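Local coordinates for uncharacterized protein (Bacteroides ovatus, PDB 4ID2) that is of unknown function but belongs to the DUF4738 family and folds into a beta-barrel-like structure, at residues A[70-75]-A[86-91]. Sequence-based numbering, arbitrary orientation.
Sequences DNKIVL and NKTFTK
Ile-73 and Phe-89 face each other as an antiparallel hydrogen-bonded pair, joined by Ile-73 N to Phe-89 O at 2.8 Å and by the return bond from Phe-89 N to Ile-73 O at 2.7 Å. Leu-75 and Lys-87 form the next such pair, with Val-74 and Thr-88 as the non-hydrogen-bonded pair between them; the N-to-C directions of the short strand segments 71-75 and 86-89 lie at 167° to each other, nearly antiparallel. On the N-terminal side of Ile-73 the direct pairing gives way to a water that donates to Asn-71 O and accepts from Lys-91 N, bridging the two backbones. On the Ile-73 face, Leu-75 and Phe-89 lie side by side and point the same way, Leu-75 CD2 reaching Phe-89 CE2 at 4.0 Å, while Lys-87 CD rests over one face of the ring, offset toward its rim. The opposite face carries Thr-88, whose OG1 meets Val-74 CG2 at 3.8 Å and whose CG2 touches the extended chain of Lys-72. At the Asp-70 end of the contact Asp-70 OD2 forms a salt bridge with Lys-91 NZ at 3.2 Å, and a second water receives a weak bond from the ammonium and donates to the same oxygen. With Asp-70 CG anti to the backbone N (chi1 -159°), the carboxylate reaches across to the lysine, and its OD1 accepts from both Asn-71 N and Leu-108 N. Replacing Asp-70 with an alanine would remove the carboxylate, and is likely to leave the Lys-91 ammonium without its charged mate and the amides of Asn-71 and Leu-108 without this acceptor. Lys-91 NZ also donates to Ser-106 O. The contact belongs to the beta hairpin of strands 67-79 and 82-89; strand 43-53 pairs with the other edge of 67-79, and strand 107-116 of the second sheet packs Ile-111 against both Ile-73 and Phe-89.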
loop_
_atom_site.group_PDB
_atom_site.type_symbol
_atom_site.label_atom_id
_atom_site.label_comp_id
_atom_site.label_asym_id
_atom_site.label_seq_id
_atom_site.Cartn_x
_atom_site.Cartn_y
_atom_site.Cartn_z
ATOM N N ASP A 70 -4.577 -25.088 7.281
ATOM C CA ASP A 70 -4.481 -24.286 6.062
ATOM C C ASP A 70 -5.464 -24.813 4.999
ATOM O O ASP A 70 -6.017 -25.907 5.154
ATOM C CB ASP A 70 -3.039 -24.306 5.542
ATOM C CG ASP A 70 -2.658 -23.163 4.620
ATOM O OD1 ASP A 70 -3.555 -22.367 4.244
ATOM O OD2 ASP A 70 -1.478 -23.077 4.253
ATOM N N ASN A 71 -5.689 -24.028 3.930
ATOM C CA ASN A 71 -6.627 -24.394 2.873
ATOM C C ASN A 71 -5.967 -24.660 1.535
ATOM O O ASN A 71 -4.864 -24.185 1.265
ATOM C CB ASN A 71 -7.644 -23.257 2.665
ATOM C CG ASN A 71 -8.373 -22.855 3.920
ATOM O OD1 ASN A 71 -9.239 -23.579 4.413
ATOM N ND2 ASN A 71 -8.042 -21.697 4.475
ATOM N N LYS A 72 -6.700 -25.379 0.678
ATOM C CA LYS A 72 -6.369 -25.594 -0.725
ATOM C C LYS A 72 -7.484 -24.933 -1.522
ATOM O O LYS A 72 -8.614 -24.874 -1.029
ATOM C CB LYS A 72 -6.205 -27.082 -1.089
ATOM C CG LYS A 72 -7.473 -27.929 -1.022
ATOM C CD LYS A 72 -7.174 -29.393 -1.363
ATOM C CE LYS A 72 -8.413 -30.246 -1.298
ATOM N NZ LYS A 72 -8.143 -31.645 -1.715
ATOM N N ILE A 73 -7.188 -24.423 -2.726
ATOM C CA ILE A 73 -8.203 -23.811 -3.570
ATOM C C ILE A 73 -8.138 -24.453 -4.942
ATOM O O ILE A 73 -7.129 -24.307 -5.619
ATOM C CB ILE A 73 -8.073 -22.263 -3.639
ATOM C CG1 ILE A 73 -8.433 -21.645 -2.269
ATOM C CG2 ILE A 73 -9.008 -21.712 -4.715
ATOM C CD1 ILE A 73 -8.324 -20.175 -2.149
ATOM N N VAL A 74 -9.207 -25.141 -5.367
ATOM C CA VAL A 74 -9.259 -25.734 -6.699
ATOM C C VAL A 74 -9.859 -24.690 -7.636
ATOM O O VAL A 74 -10.983 -24.260 -7.405
ATOM C CB VAL A 74 -10.056 -27.058 -6.729
ATOM C CG1 VAL A 74 -10.153 -27.609 -8.157
ATOM C CG2 VAL A 74 -9.428 -28.097 -5.797
ATOM N N LEU A 75 -9.116 -24.285 -8.676
ATOM C CA LEU A 75 -9.584 -23.343 -9.688
ATOM C C LEU A 75 -9.782 -24.133 -10.976
ATOM O O LEU A 75 -8.811 -24.643 -11.519
ATOM C CB LEU A 75 -8.580 -22.177 -9.860
ATOM C CG LEU A 75 -8.668 -21.299 -11.133
ATOM C CD1 LEU A 75 -10.058 -20.781 -11.400
ATOM C CD2 LEU A 75 -7.751 -20.086 -11.019
ATOM N N ASN A 86 -7.072 -26.489 -14.644
ATOM C CA ASN A 86 -7.659 -27.221 -13.524
ATOM C C ASN A 86 -6.539 -27.477 -12.525
ATOM O O ASN A 86 -5.873 -28.508 -12.597
ATOM C CB ASN A 86 -8.330 -28.514 -14.000
ATOM C CG ASN A 86 -9.025 -29.272 -12.890
ATOM O OD1 ASN A 86 -9.779 -28.706 -12.108
ATOM N ND2 ASN A 86 -8.758 -30.561 -12.762
ATOM N N LYS A 87 -6.277 -26.498 -11.644
ATOM C CA LYS A 87 -5.180 -26.570 -10.681
ATOM C C LYS A 87 -5.643 -26.507 -9.237
ATOM O O LYS A 87 -6.526 -25.718 -8.912
ATOM C CB LYS A 87 -4.223 -25.386 -10.921
ATOM C CG LYS A 87 -2.973 -25.424 -10.044
ATOM C CD LYS A 87 -1.870 -24.567 -10.609
ATOM C CE LYS A 87 -0.695 -24.475 -9.671
ATOM N NZ LYS A 87 0.006 -25.781 -9.497
ATOM N N THR A 88 -4.986 -27.286 -8.363
ATOM C CA THR A 88 -5.177 -27.217 -6.923
ATOM C C THR A 88 -4.142 -26.221 -6.425
ATOM O O THR A 88 -2.943 -26.443 -6.607
ATOM C CB THR A 88 -5.054 -28.585 -6.264
ATOM O OG1 THR A 88 -6.065 -29.438 -6.795
ATOM C CG2 THR A 88 -5.192 -28.510 -4.739
ATOM N N PHE A 89 -4.599 -25.107 -5.851
ATOM C CA PHE A 89 -3.716 -24.071 -5.336
ATOM C C PHE A 89 -3.521 -24.182 -3.832
ATOM O O PHE A 89 -4.451 -24.525 -3.109
ATOM C CB PHE A 89 -4.250 -22.655 -5.635
ATOM C CG PHE A 89 -3.952 -22.155 -7.024
ATOM C CD1 PHE A 89 -2.752 -21.536 -7.311
ATOM C CD2 PHE A 89 -4.882 -22.281 -8.040
ATOM C CE1 PHE A 89 -2.477 -21.078 -8.591
ATOM C CE2 PHE A 89 -4.608 -21.791 -9.322
ATOM C CZ PHE A 89 -3.415 -21.189 -9.583
ATOM N N THR A 90 -2.323 -23.825 -3.366
ATOM C CA THR A 90 -1.978 -23.695 -1.945
ATOM C C THR A 90 -1.130 -22.439 -1.819
ATOM O O THR A 90 -0.632 -21.946 -2.831
ATOM C CB THR A 90 -1.256 -24.946 -1.392
ATOM O OG1 THR A 90 0.050 -25.045 -1.956
ATOM C CG2 THR A 90 -2.025 -26.222 -1.635
ATOM N N LYS A 91 -0.922 -21.934 -0.600
ATOM C CA LYS A 91 -0.072 -20.751 -0.403
ATOM C C LYS A 91 1.366 -20.982 -0.949
ATOM O O LYS A 91 2.021 -20.023 -1.354
ATOM C CB LYS A 91 -0.031 -20.338 1.085
ATOM C CG LYS A 91 0.640 -21.348 2.010
ATOM C CD LYS A 91 0.629 -20.878 3.439
ATOM C CE LYS A 91 1.422 -21.813 4.317
ATOM N NZ LYS A 91 1.031 -21.699 5.743
HETATM O O HOH W 1 0.193 -24.799 5.483
HETATM O O HOH W 2 -2.367 -23.142 1.461
#